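Local coordinates for GTPase-activating protein skywalker (Drosophila melanogaster, PDB 6R82) that acts as a GTPase-activating protein for Rab35, regulating synaptic vesicle protein recycling at neuromuscular junction boutons, and is represented here by its TLDc domain, at residues Leu15-Ser20 with Phe101-Glu106; Leu58-Ile61 with Glu67-Gly70; Ala108-Val113 with Pro166-Ser171; Ile146-Asn151 with Gly172-Arg177. All blocks are in the same frame, centred on the assembly; numbering follows the deposited sequence.

Contact 1 of 4, residues Leu15-Ser20 with Phe101-Glu106; sequences LFTLWS and FSLYPE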
loop_
_atom_site.group_PDB
_atom_site.type_symbol
_atom_site.label_atom_id
_atom_site.label_comp_id
_atom_site.label_asym_id
_atom_site.label_seq_id
_atom_site.Cartn_x
_atom_site.Cartn_y
_atom_site.Cartn_z
ATOM N N LEU A 15 -11.112 -5.514 5.587
ATOM C CA LEU A 15 -11.527 -5.357 4.196
ATOM C C LEU A 15 -12.932 -4.780 4.099
ATOM O O LEU A 15 -13.186 -3.871 3.297
ATOM C CB LEU A 15 -11.476 -6.703 3.472
ATOM C CG LEU A 15 -10.114 -7.223 3.011
ATOM C CD1 LEU A 15 -10.304 -8.507 2.235
ATOM C CD2 LEU A 15 -9.462 -6.187 2.146
ATOM N N PHE A 16 -13.864 -5.312 4.900
ATOM C CA PHE A 16 -15.243 -4.835 4.846
ATOM C C PHE A 16 -15.347 -3.391 5.309
ATOM O O PHE A 16 -16.168 -2.632 4.776
ATOM C CB PHE A 16 -16.150 -5.754 5.674
ATOM C CG PHE A 16 -16.444 -7.068 5.000
ATOM C CD1 PHE A 16 -17.378 -7.142 3.977
ATOM C CD2 PHE A 16 -15.775 -8.227 5.373
ATOM C CE1 PHE A 16 -17.640 -8.346 3.329
ATOM C CE2 PHE A 16 -16.036 -9.439 4.744
ATOM C CZ PHE A 16 -16.981 -9.499 3.717
ATOM N N THR A 17 -14.496 -2.985 6.263
ATOM C CA THR A 17 -14.448 -1.584 6.689
ATOM C C THR A 17 -13.950 -0.688 5.570
ATOM O O THR A 17 -14.446 0.430 5.397
ATOM C CB THR A 17 -13.541 -1.428 7.913
ATOM O OG1 THR A 17 -13.937 -2.362 8.923
ATOM C CG2 THR A 17 -13.623 -0.022 8.475
ATOM N N LEU A 18 -12.954 -1.158 4.810
ATOM C CA LEU A 18 -12.358 -0.371 3.731
ATOM C C LEU A 18 -13.182 -0.368 2.448
ATOM O O LEU A 18 -12.919 0.463 1.571
ATOM C CB LEU A 18 -10.973 -0.923 3.374
ATOM C CG LEU A 18 -9.867 -0.760 4.393
ATOM C CD1 LEU A 18 -8.614 -1.402 3.853
ATOM C CD2 LEU A 18 -9.649 0.714 4.663
ATOM N N TRP A 19 -14.136 -1.294 2.305
ATOM C CA TRP A 19 -14.672 -1.611 0.981
ATOM C C TRP A 19 -15.214 -0.377 0.268
ATOM O O TRP A 19 -14.959 -0.186 -0.934
ATOM C CB TRP A 19 -15.746 -2.695 1.082
ATOM C CG TRP A 19 -15.857 -3.521 -0.182
ATOM C CD1 TRP A 19 -16.942 -3.609 -1.019
ATOM C CD2 TRP A 19 -14.837 -4.354 -0.759
ATOM N NE1 TRP A 19 -16.656 -4.451 -2.077
ATOM C CE2 TRP A 19 -15.376 -4.920 -1.942
ATOM C CE3 TRP A 19 -13.526 -4.686 -0.386
ATOM C CZ2 TRP A 19 -14.647 -5.793 -2.757
ATOM C CZ3 TRP A 19 -12.801 -5.549 -1.193
ATOM C CH2 TRP A 19 -13.361 -6.092 -2.370
ATOM N N SER A 20 -15.931 0.493 0.986
ATOM C CA SER A 20 -16.541 1.649 0.332
ATOM C C SER A 20 -15.526 2.710 -0.079
ATOM O O SER A 20 -15.888 3.626 -0.826
ATOM C CB SER A 20 -17.612 2.289 1.233
ATOM O OG SER A 20 -17.074 2.706 2.478
ATOM N N PHE A 101 -4.593 5.054 3.596
ATOM C CA PHE A 101 -5.630 4.992 4.610
ATOM C C PHE A 101 -4.985 4.635 5.939
ATOM O O PHE A 101 -3.873 4.099 5.987
ATOM C CB PHE A 101 -6.719 3.965 4.253
ATOM C CG PHE A 101 -6.237 2.544 4.261
ATOM C CD1 PHE A 101 -6.238 1.797 5.426
ATOM C CD2 PHE A 101 -5.769 1.956 3.096
ATOM C CE1 PHE A 101 -5.782 0.486 5.437
ATOM C CE2 PHE A 101 -5.319 0.646 3.093
ATOM C CZ PHE A 101 -5.325 -0.093 4.269
ATOM N N SER A 102 -5.709 4.931 7.019
ATOM C CA SER A 102 -5.418 4.391 8.337
ATOM C C SER A 102 -6.720 3.911 8.953
ATOM O O SER A 102 -7.774 4.519 8.747
ATOM C CB SER A 102 -4.752 5.430 9.265
ATOM O OG SER A 102 -5.395 6.690 9.185
ATOM N N LEU A 103 -6.645 2.811 9.697
ATOM C CA LEU A 103 -7.792 2.292 10.431
ATOM C C LEU A 103 -7.687 2.485 11.940
ATOM O O LEU A 103 -8.712 2.716 12.585
ATOM C CB LEU A 103 -7.992 0.801 10.118
ATOM C CG LEU A 103 -8.418 0.470 8.681
ATOM C CD1 LEU A 103 -8.841 -0.990 8.547
ATOM C CD2 LEU A 103 -9.536 1.392 8.227
ATOM N N TYR A 104 -6.479 2.416 12.507
ATOM C CA TYR A 104 -6.211 2.645 13.923
ATOM C C TYR A 104 -4.860 3.335 14.054
ATOM O O TYR A 104 -3.951 3.062 13.261
ATOM C CB TYR A 104 -6.213 1.337 14.731
ATOM C CG TYR A 104 -7.503 0.551 14.617
ATOM C CD1 TYR A 104 -7.601 -0.540 13.754
ATOM C CD2 TYR A 104 -8.627 0.898 15.369
ATOM C CE1 TYR A 104 -8.783 -1.271 13.638
ATOM C CE2 TYR A 104 -9.816 0.176 15.262
ATOM C CZ TYR A 104 -9.887 -0.908 14.395
ATOM O OH TYR A 104 -11.060 -1.629 14.283
ATOM N N PRO A 105 -4.693 4.241 15.040
ATOM C CA PRO A 105 -5.715 4.670 16.003
ATOM C C PRO A 105 -6.776 5.552 15.352
ATOM O O PRO A 105 -7.962 5.416 15.641
ATOM C CB PRO A 105 -4.907 5.453 17.041
ATOM C CG PRO A 105 -3.721 5.975 16.280
ATOM C CD PRO A 105 -3.400 4.924 15.261
ATOM N N GLU A 106 -6.342 6.444 14.469
ATOM C CA GLU A 106 -7.255 7.259 13.687
ATOM C C GLU A 106 -7.823 6.452 12.522
ATOM O O GLU A 106 -7.349 5.360 12.191
ATOM C CB GLU A 106 -6.545 8.504 13.158
ATOM C CG GLU A 106 -5.889 9.355 14.224
ATOM C CD GLU A 106 -6.820 10.426 14.757
ATOM O OE1 GLU A 106 -7.759 10.081 15.509
ATOM O OE2 GLU A 106 -6.615 11.613 14.414
#
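Leu18 works as a two-pronged fork: one methyl lies on an aromatic face and the other on a leucine, so a single helix residue serves two residues of the strand. CD1 sits 3.5 Å above the Phe101 ring plane, offset toward the rim, and makes a CH-pi contact 24° off the ring normal; its nearest ring atom is Phe101 CZ, 3.6 Å away. CD2 meets Leu103 CD2 at 3.6 Å. The ring can be met broadside because Phe101 CG is tucked between its backbone N and carbonyl carbon (chi1 67°), and the two side chains cross at about a right angle. Thr17 adds a looser touch, CG2 to Leu103 CD2 at 4.3 Å, while its OG1 is tied back to Gln13 O in the helix. With an alanine in place of Phe101, Leu18 CD1 would probably lose the ring face it rests on, and a gap is likely to open beside Leu58, which also packs here. Strand 99-104 offers Phe101 and Leu103 to helix 13-18; on the neighbouring strand 68-73, Val68 is faced by both Leu103 and Tyr104, a classic beta bulge. This is a helix laid against an antiparallel sheet of the TLDc domain.

Contact 2 of 4, residues Leu58-Ile61 with Glu67-Gly70; sequences LLMI and EVFG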
loop_
_atom_site.group_PDB
_atom_site.type_symbol
_atom_site.label_atom_id
_atom_site.label_comp_id
_atom_site.label_asym_id
_atom_site.label_seq_id
_atom_site.Cartn_x
_atom_site.Cartn_y
_atom_site.Cartn_z
ATOM N N LEU A 58 -4.179 -4.013 -2.526
ATOM C CA LEU A 58 -4.496 -3.375 -1.259
ATOM C C LEU A 58 -3.479 -3.861 -0.236
ATOM O O LEU A 58 -3.379 -5.066 0.025
ATOM C CB LEU A 58 -5.926 -3.709 -0.813
ATOM C CG LEU A 58 -6.482 -2.928 0.384
ATOM C CD1 LEU A 58 -6.390 -1.430 0.134
ATOM C CD2 LEU A 58 -7.929 -3.319 0.626
ATOM N N LEU A 59 -2.721 -2.932 0.320
ATOM C CA LEU A 59 -1.654 -3.250 1.258
ATOM C C LEU A 59 -2.114 -2.871 2.661
ATOM O O LEU A 59 -2.580 -1.749 2.875
ATOM C CB LEU A 59 -0.374 -2.502 0.873
ATOM C CG LEU A 59 0.924 -3.002 1.499
ATOM C CD1 LEU A 59 2.079 -2.910 0.500
ATOM C CD2 LEU A 59 1.213 -2.201 2.755
ATOM N N MET A 60 -2.000 -3.805 3.601
ATOM C CA MET A 60 -2.443 -3.584 4.977
ATOM C C MET A 60 -1.324 -3.930 5.949
ATOM O O MET A 60 -0.837 -5.062 5.957
ATOM C CB MET A 60 -3.685 -4.412 5.299
ATOM C CG MET A 60 -4.555 -3.750 6.365
ATOM S SD MET A 60 -6.202 -4.455 6.405
ATOM C CE MET A 60 -6.711 -4.271 4.685
ATOM N N ILE A 61 -0.951 -2.969 6.790
ATOM C CA ILE A 61 0.118 -3.134 7.770
ATOM C C ILE A 61 -0.488 -3.124 9.164
ATOM O O ILE A 61 -1.257 -2.218 9.512
ATOM C CB ILE A 61 1.181 -2.028 7.642
ATOM C CG1 ILE A 61 1.862 -2.107 6.276
ATOM C CG2 ILE A 61 2.210 -2.126 8.782
ATOM C CD1 ILE A 61 2.528 -0.829 5.844
ATOM N N GLU A 67 -1.240 -0.278 15.671
ATOM C CA GLU A 67 -1.737 0.622 14.639
ATOM C C GLU A 67 -1.958 -0.154 13.341
ATOM O O GLU A 67 -1.244 -1.115 13.038
ATOM C CB GLU A 67 -0.764 1.781 14.404
ATOM C CG GLU A 67 -0.531 2.657 15.634
ATOM C CD GLU A 67 0.894 2.579 16.158
ATOM O OE1 GLU A 67 1.761 2.007 15.458
ATOM O OE2 GLU A 67 1.144 3.085 17.279
ATOM N N VAL A 68 -2.966 0.265 12.580
ATOM C CA VAL A 68 -3.370 -0.410 11.349
ATOM C C VAL A 68 -3.543 0.647 10.274
ATOM O O VAL A 68 -4.327 1.586 10.446
ATOM C CB VAL A 68 -4.665 -1.218 11.526
ATOM C CG1 VAL A 68 -5.238 -1.611 10.170
ATOM C CG2 VAL A 68 -4.399 -2.452 12.361
ATOM N N PHE A 69 -2.807 0.499 9.174
ATOM C CA PHE A 69 -2.855 1.440 8.064
ATOM C C PHE A 69 -2.322 0.732 6.818
ATOM O O PHE A 69 -1.915 -0.431 6.868
ATOM C CB PHE A 69 -2.073 2.717 8.384
ATOM C CG PHE A 69 -0.642 2.474 8.781
ATOM C CD1 PHE A 69 -0.303 2.235 10.106
ATOM C CD2 PHE A 69 0.365 2.483 7.826
ATOM C CE1 PHE A 69 1.011 2.018 10.471
ATOM C CE2 PHE A 69 1.680 2.261 8.184
ATOM C CZ PHE A 69 2.004 2.028 9.509
ATOM N N GLY A 70 -2.352 1.434 5.689
ATOM C CA GLY A 70 -1.943 0.809 4.446
ATOM C C GLY A 70 -2.230 1.696 3.254
ATOM O O GLY A 70 -2.324 2.919 3.380
#
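Two backbone hydrogen bonds join Ile61 and Phe69 as the hydrogen-bonded pair of an antiparallel hairpin. Ile61 N gives the shorter one, 2.7 Å to Phe69 O; it is nearly straight (166° at the hydrogen) and is received almost head-on by the carbonyl. The return bond, Phe69 N to Ile61 O, is 3.1 Å long and arrives in the carbonyl plane, with a C=O...N angle of 155°.

Weaker CA-H...O contacts extend this ladder. Gly70 CA lies 3.1 Å from Leu59 O, and Val68 CA lies 3.3 Å from Ile61 O, which therefore receives both a peptide N-H and a CA-H. Met60 and Gly70 form the neighbouring non-hydrogen-bonded pair. The strands are close here: a CB on Gly70 would fall 1.9 Å from Leu59 O, a plain clash.

Apolar contacts occupy both faces of the hairpin. On one, Phe69 CG lies between its own N and carbonyl carbon (chi1 55°), and the ring comes round to meet Ile61, whose CB lies over a ring face and whose CD1 is 4.0 Å from Phe69 CE2. On the face bearing Met60, CG of that residue touches Val68 CG1 more loosely, at 4.4 Å.

Strands 99-104 and 173-185 flank the hairpin in the sheet. Helix 13-18 packs on Met60 and Leu58, while Ile61 and Phe69 both meet Phe174 of strand 173-185.

Contact 3 of 4, residues Ala108-Val113 with Pro166-Ser171; sequences AKYPWV and PPLCPS
With CG anti to the carbonyl carbon and beside the backbone N (chi1 -55°), Tyr110 sends its ring out from strand 108-110 to the loop at Pro166 and Leu168. Leu168 has its CG placed in the same sense (chi1 -42°), which swings CD2 back toward the tyrosine. The two side chains run past each other in opposite directions and touch where Tyr110 CE2 and Leu168 CD2 come within 4.0 Å.

Pro166 makes the closer approach. Its CD is 3.4 Å from Tyr110 CZ and 3.3 Å from Tyr110 OH, and its CG is 3.4 Å from the same hydroxyl oxygen. The proline ring crosses the tyrosine at about a right angle and meets the outer end of the phenol, so that proline and leucine approach the CE1 and CE2 flanks of the ring, both obliquely and from the same side of its plane.

In the TLDc fold this ties a short strand of the antiparallel sheet, paired through Tyr110 with Leu100 of strand 99-104, to the long loop running from strand 154-156 to strand 173-185. The loop has a second tie, Leu168 N being hydrogen-bonded to Thr157 OG1. Replacing Tyr110 by a serine would probably strip Pro166 of its packing surface and Leu168 CD2 of this neighbour, leaving the Pro166 end of the loop less firmly held. Pro166 is exposed to solvent, whereas Leu168 is buried and continues inward to Phe69 and Ile146.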
loop_
_atom_site.group_PDB
_atom_site.type_symbol
_atom_site.label_atom_id
_atom_site.label_comp_id
_atom_site.label_asym_id
_atom_site.label_seq_id
_atom_site.Cartn_x
_atom_site.Cartn_y
_atom_site.Cartn_z
ATOM N N ALA A 108 -8.952 7.380 8.573
ATOM C CA ALA A 108 -9.025 8.419 7.556
ATOM C C ALA A 108 -8.581 7.861 6.214
ATOM O O ALA A 108 -7.868 6.857 6.136
ATOM C CB ALA A 108 -8.164 9.629 7.930
ATOM N N LYS A 109 -9.001 8.549 5.153
ATOM C CA LYS A 109 -8.590 8.236 3.793
ATOM C C LYS A 109 -7.885 9.460 3.230
ATOM O O LYS A 109 -8.448 10.558 3.237
ATOM C CB LYS A 109 -9.785 7.852 2.920
ATOM C CG LYS A 109 -9.413 7.608 1.464
ATOM C CD LYS A 109 -10.634 7.539 0.552
ATOM C CE LYS A 109 -10.197 7.286 -0.891
ATOM N NZ LYS A 109 -11.329 7.067 -1.819
ATOM N N TYR A 110 -6.649 9.280 2.762
ATOM C CA TYR A 110 -5.911 10.378 2.147
ATOM C C TYR A 110 -5.797 10.137 0.651
ATOM O O TYR A 110 -4.896 9.403 0.206
ATOM C CB TYR A 110 -4.528 10.532 2.782
ATOM C CG TYR A 110 -4.624 10.691 4.274
ATOM C CD1 TYR A 110 -4.882 11.934 4.841
ATOM C CD2 TYR A 110 -4.503 9.592 5.117
ATOM C CE1 TYR A 110 -4.992 12.081 6.202
ATOM C CE2 TYR A 110 -4.616 9.724 6.478
ATOM C CZ TYR A 110 -4.858 10.974 7.020
ATOM O OH TYR A 110 -4.969 11.113 8.384
ATOM N N PRO A 111 -6.679 10.720 -0.159
ATOM C CA PRO A 111 -6.554 10.599 -1.614
ATOM C C PRO A 111 -5.437 11.479 -2.157
ATOM O O PRO A 111 -4.818 12.275 -1.449
ATOM C CB PRO A 111 -7.922 11.066 -2.123
ATOM C CG PRO A 111 -8.395 12.015 -1.057
ATOM C CD PRO A 111 -7.896 11.449 0.239
ATOM N N TRP A 112 -5.173 11.301 -3.449
ATOM C CA TRP A 112 -4.222 12.149 -4.149
ATOM C C TRP A 112 -4.704 13.599 -4.127
ATOM O O TRP A 112 -5.882 13.881 -4.364
ATOM C CB TRP A 112 -4.070 11.660 -5.589
ATOM C CG TRP A 112 -3.213 12.514 -6.456
ATOM C CD1 TRP A 112 -2.020 13.089 -6.119
ATOM C CD2 TRP A 112 -3.464 12.878 -7.826
ATOM N NE1 TRP A 112 -1.515 13.788 -7.192
ATOM C CE2 TRP A 112 -2.381 13.677 -8.249
ATOM C CE3 TRP A 112 -4.495 12.602 -8.733
ATOM C CZ2 TRP A 112 -2.300 14.207 -9.540
ATOM C CZ3 TRP A 112 -4.417 13.129 -10.017
ATOM C CH2 TRP A 112 -3.326 13.923 -10.407
ATOM N N VAL A 113 -3.783 14.527 -3.852
ATOM C CA VAL A 113 -4.155 15.936 -3.762
ATOM C C VAL A 113 -4.580 16.528 -5.097
ATOM O O VAL A 113 -5.190 17.605 -5.121
ATOM C CB VAL A 113 -2.998 16.760 -3.155
ATOM C CG1 VAL A 113 -2.724 16.308 -1.727
ATOM C CG2 VAL A 113 -1.744 16.640 -4.010
ATOM N N PRO A 166 -0.771 13.136 7.633
ATOM C CA PRO A 166 0.095 13.104 8.805
ATOM C C PRO A 166 0.748 11.741 8.925
ATOM O O PRO A 166 0.310 10.783 8.269
ATOM C CB PRO A 166 -0.885 13.350 9.961
ATOM C CG PRO A 166 -2.124 12.652 9.499
ATOM C CD PRO A 166 -2.178 12.880 7.994
ATOM N N PRO A 167 1.795 11.609 9.735
ATOM C CA PRO A 167 2.286 10.269 10.073
ATOM C C PRO A 167 1.135 9.363 10.488
ATOM O O PRO A 167 0.317 9.716 11.337
ATOM C CB PRO A 167 3.258 10.538 11.226
ATOM C CG PRO A 167 3.812 11.896 10.902
ATOM C CD PRO A 167 2.665 12.670 10.277
ATOM N N LEU A 168 1.049 8.198 9.848
ATOM C CA LEU A 168 -0.092 7.308 10.038
ATOM C C LEU A 168 -0.036 6.540 11.353
ATOM O O LEU A 168 -0.979 5.804 11.671
ATOM C CB LEU A 168 -0.206 6.347 8.849
ATOM C CG LEU A 168 0.021 7.012 7.486
ATOM C CD1 LEU A 168 0.278 5.978 6.408
ATOM C CD2 LEU A 168 -1.165 7.880 7.112
ATOM N N CYS A 169 1.038 6.686 12.114
ATOM C CA CYS A 169 1.063 6.365 13.532
ATOM C C CYS A 169 1.795 7.501 14.238
ATOM O O CYS A 169 2.586 8.212 13.610
ATOM C CB CYS A 169 1.732 5.012 13.815
ATOM S SG CYS A 169 3.354 4.767 13.077
ATOM N N PRO A 170 1.521 7.714 15.535
ATOM C CA PRO A 170 2.082 8.910 16.208
ATOM C C PRO A 170 3.603 8.985 16.161
ATOM O O PRO A 170 4.155 10.005 15.719
ATOM C CB PRO A 170 1.542 8.771 17.639
ATOM C CG PRO A 170 0.273 7.959 17.479
ATOM C CD PRO A 170 0.627 6.952 16.427
ATOM N N SER A 171 4.298 7.940 16.614
ATOM C CA SER A 171 5.727 7.827 16.365
ATOM C C SER A 171 5.986 7.711 14.865
ATOM O O SER A 171 5.190 7.135 14.118
ATOM C CB SER A 171 6.297 6.612 17.100
ATOM O OG SER A 171 7.366 6.026 16.376
#

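Contact 4 of 4, residues Ile146-Asn151 with Gly172-Arg177; sequences IWMDEN and GDFEIR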
loop_
_atom_site.group_PDB
_atom_site.type_symbol
_atom_site.label_atom_id
_atom_site.label_comp_id
_atom_site.label_asym_id
_atom_site.label_seq_id
_atom_site.Cartn_x
_atom_site.Cartn_y
_atom_site.Cartn_z
ATOM N N ILE A 146 4.690 5.971 3.534
ATOM C CA ILE A 146 4.990 4.635 4.040
ATOM C C ILE A 146 6.331 4.212 3.463
ATOM O O ILE A 146 6.566 4.363 2.259
ATOM C CB ILE A 146 3.903 3.600 3.679
ATOM C CG1 ILE A 146 2.532 4.045 4.176
ATOM C CG2 ILE A 146 4.230 2.234 4.269
ATOM C CD1 ILE A 146 1.449 3.005 3.947
ATOM N N TRP A 147 7.205 3.684 4.318
ATOM C CA TRP A 147 8.526 3.213 3.922
ATOM C C TRP A 147 8.806 1.951 4.712
ATOM O O TRP A 147 8.556 1.916 5.916
ATOM C CB TRP A 147 9.608 4.267 4.195
ATOM C CG TRP A 147 10.990 3.865 3.718
ATOM C CD1 TRP A 147 11.592 4.241 2.557
ATOM C CD2 TRP A 147 11.920 3.004 4.393
ATOM N NE1 TRP A 147 12.847 3.677 2.468
ATOM C CE2 TRP A 147 13.069 2.909 3.579
ATOM C CE3 TRP A 147 11.893 2.309 5.606
ATOM C CZ2 TRP A 147 14.177 2.144 3.938
ATOM C CZ3 TRP A 147 12.992 1.550 5.962
ATOM C CH2 TRP A 147 14.122 1.472 5.130
ATOM N N MET A 148 9.295 0.911 4.043
ATOM C CA MET A 148 9.552 -0.366 4.691
ATOM C C MET A 148 10.839 -0.967 4.143
ATOM O O MET A 148 11.180 -0.769 2.979
ATOM C CB MET A 148 8.383 -1.336 4.480
ATOM C CG MET A 148 7.121 -0.988 5.255
ATOM S SD MET A 148 5.858 -2.288 5.152
ATOM C CE MET A 148 5.343 -2.042 3.438
ATOM N N ASP A 149 11.545 -1.709 4.988
ATOM C CA ASP A 149 12.863 -2.209 4.623
ATOM C C ASP A 149 12.771 -3.581 3.950
ATOM O O ASP A 149 11.700 -4.186 3.839
ATOM C CB ASP A 149 13.798 -2.239 5.850
ATOM C CG ASP A 149 13.437 -3.316 6.895
ATOM O OD1 ASP A 149 12.786 -4.340 6.586
ATOM O OD2 ASP A 149 13.852 -3.133 8.066
ATOM N N GLU A 150 13.927 -4.073 3.504
ATOM C CA GLU A 150 14.000 -5.277 2.687
ATOM C C GLU A 150 13.620 -6.534 3.450
ATOM O O GLU A 150 13.402 -7.574 2.820
ATOM C CB GLU A 150 15.412 -5.446 2.110
ATOM C CG GLU A 150 16.459 -5.834 3.154
ATOM C CD GLU A 150 17.891 -5.686 2.646
ATOM O OE1 GLU A 150 18.577 -6.721 2.498
ATOM O OE2 GLU A 150 18.329 -4.540 2.397
ATOM N N ASN A 151 13.546 -6.469 4.779
ATOM C CA ASN A 151 13.154 -7.615 5.586
ATOM C C ASN A 151 11.696 -7.554 6.008
ATOM O O ASN A 151 11.221 -8.489 6.662
ATOM C CB ASN A 151 14.046 -7.726 6.827
ATOM C CG ASN A 151 15.510 -7.845 6.472
ATOM O OD1 ASN A 151 16.319 -6.983 6.822
ATOM N ND2 ASN A 151 15.858 -8.907 5.757
ATOM N N GLY A 172 7.109 8.272 14.416
ATOM C CA GLY A 172 7.398 8.237 12.988
ATOM C C GLY A 172 7.841 6.892 12.439
ATOM O O GLY A 172 7.987 6.762 11.220
ATOM N N ASP A 173 8.063 5.903 13.304
ATOM C CA ASP A 173 8.572 4.588 12.944
ATOM C C ASP A 173 7.605 3.517 13.424
ATOM O O ASP A 173 6.674 3.782 14.190
ATOM C CB ASP A 173 9.945 4.321 13.574
ATOM C CG ASP A 173 10.870 5.512 13.499
ATOM O OD1 ASP A 173 10.879 6.202 12.453
ATOM O OD2 ASP A 173 11.588 5.759 14.491
ATOM N N PHE A 174 7.860 2.284 12.994
ATOM C CA PHE A 174 7.051 1.161 13.436
ATOM C C PHE A 174 7.787 -0.130 13.130
ATOM O O PHE A 174 8.688 -0.173 12.288
ATOM C CB PHE A 174 5.659 1.160 12.777
ATOM C CG PHE A 174 5.684 1.188 11.264
ATOM C CD1 PHE A 174 5.689 0.009 10.529
ATOM C CD2 PHE A 174 5.691 2.397 10.579
ATOM C CE1 PHE A 174 5.711 0.042 9.141
ATOM C CE2 PHE A 174 5.714 2.434 9.202
ATOM C CZ PHE A 174 5.728 1.257 8.479
ATOM N N GLU A 175 7.398 -1.176 13.844
ATOM C CA GLU A 175 7.773 -2.537 13.516
ATOM C C GLU A 175 6.532 -3.268 13.028
ATOM O O GLU A 175 5.439 -3.082 13.575
ATOM C CB GLU A 175 8.370 -3.268 14.715
ATOM C CG GLU A 175 9.248 -4.436 14.319
ATOM C CD GLU A 175 9.519 -5.374 15.470
ATOM O OE1 GLU A 175 9.026 -5.099 16.583
ATOM O OE2 GLU A 175 10.224 -6.385 15.265
ATOM N N ILE A 176 6.706 -4.091 12.002
ATOM C CA ILE A 176 5.594 -4.764 11.343
ATOM C C ILE A 176 5.309 -6.066 12.074
ATOM O O ILE A 176 6.171 -6.948 12.149
ATOM C CB ILE A 176 5.903 -5.015 9.860
ATOM C CG1 ILE A 176 5.984 -3.675 9.125
ATOM C CG2 ILE A 176 4.843 -5.929 9.232
ATOM C CD1 ILE A 176 7.293 -3.453 8.398
ATOM N N ARG A 177 4.102 -6.183 12.625
ATOM C CA ARG A 177 3.672 -7.461 13.175
ATOM C C ARG A 177 3.202 -8.393 12.067
ATOM O O ARG A 177 3.595 -9.562 12.018
ATOM C CB ARG A 177 2.564 -7.257 14.205
ATOM C CG ARG A 177 2.336 -8.482 15.072
ATOM C CD ARG A 177 0.968 -8.461 15.730
ATOM N NE ARG A 177 0.716 -7.211 16.444
ATOM C CZ ARG A 177 -0.182 -7.075 17.418
ATOM N NH1 ARG A 177 -0.914 -8.119 17.802
ATOM N NH2 ARG A 177 -0.349 -5.899 18.012
#
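Met148 meets Phe174 and Ile176 across an intervening strand: in this antiparallel sheet of the TLDc domain, strand 154-156 pairs with both 146-149 and 173-185. The short strand axes are accordingly 9.0 Å apart, inclined at 52°, and they are joined by side-chain packing, with one backbone oxygen, that of Trp147, also touched.

The tight part is the buried face. Met148 SD is 3.7 Å from Ile176 CD1, which also reaches Met148 CG at 4.0 Å; the two side chains cross at about a right angle, the methionine chain being bent at its sulfur (chi3 -72°). Phe174 comes in by its outer end, CZ standing 4.2 Å from Met148 CG, which lies at the ring edge near its plane. The same CZ lies 3.9 Å from the Trp147 carbonyl oxygen. Ile61 of strand 57-63 also touches Met148, Ile146 and Phe174, closing the cluster into the core.

The other face is looser and more polar. Trp147 turns to Lys156 in a cation-pi contact, and Glu175 forms a salt bridge with Arg153, so the residues alternating with the core ones find their partners on or beside the strand in between. Where segment 146-151 leaves the sheet, it folds into an Asx turn: Asn151 N donates to Asp149 OD1 at 2.9 Å, arriving from above the carboxylate plane, 46° out of it.

Overall arrangement
Contacts 2 and 3 each touch all the others. Contact 1, its centre about 8 Å from that of contact 2, joins it through Leu103 N and Val68 O, 2.7 Å apart, and joins contact 3 through Ser102 N and Ala108 O, 3.0 Å apart, both probable hydrogen bonds. Contact 4 packs on contact 2 through Ile61 CD1, 3.7 Å from Met148 SD, and the edge-to-face Phe69 and Phe174 rings. Contact 3 packs on both through Leu168 CD1, 3.8 Å from Phe69 CD2 and 3.7 Å from Ile146 CG1. Contacts 1 and 4, centres about 19 Å apart, do not touch. Along the chain, contact 2 is nested inside the loop closed by contact 1, while contacts 3 and 4 interlace.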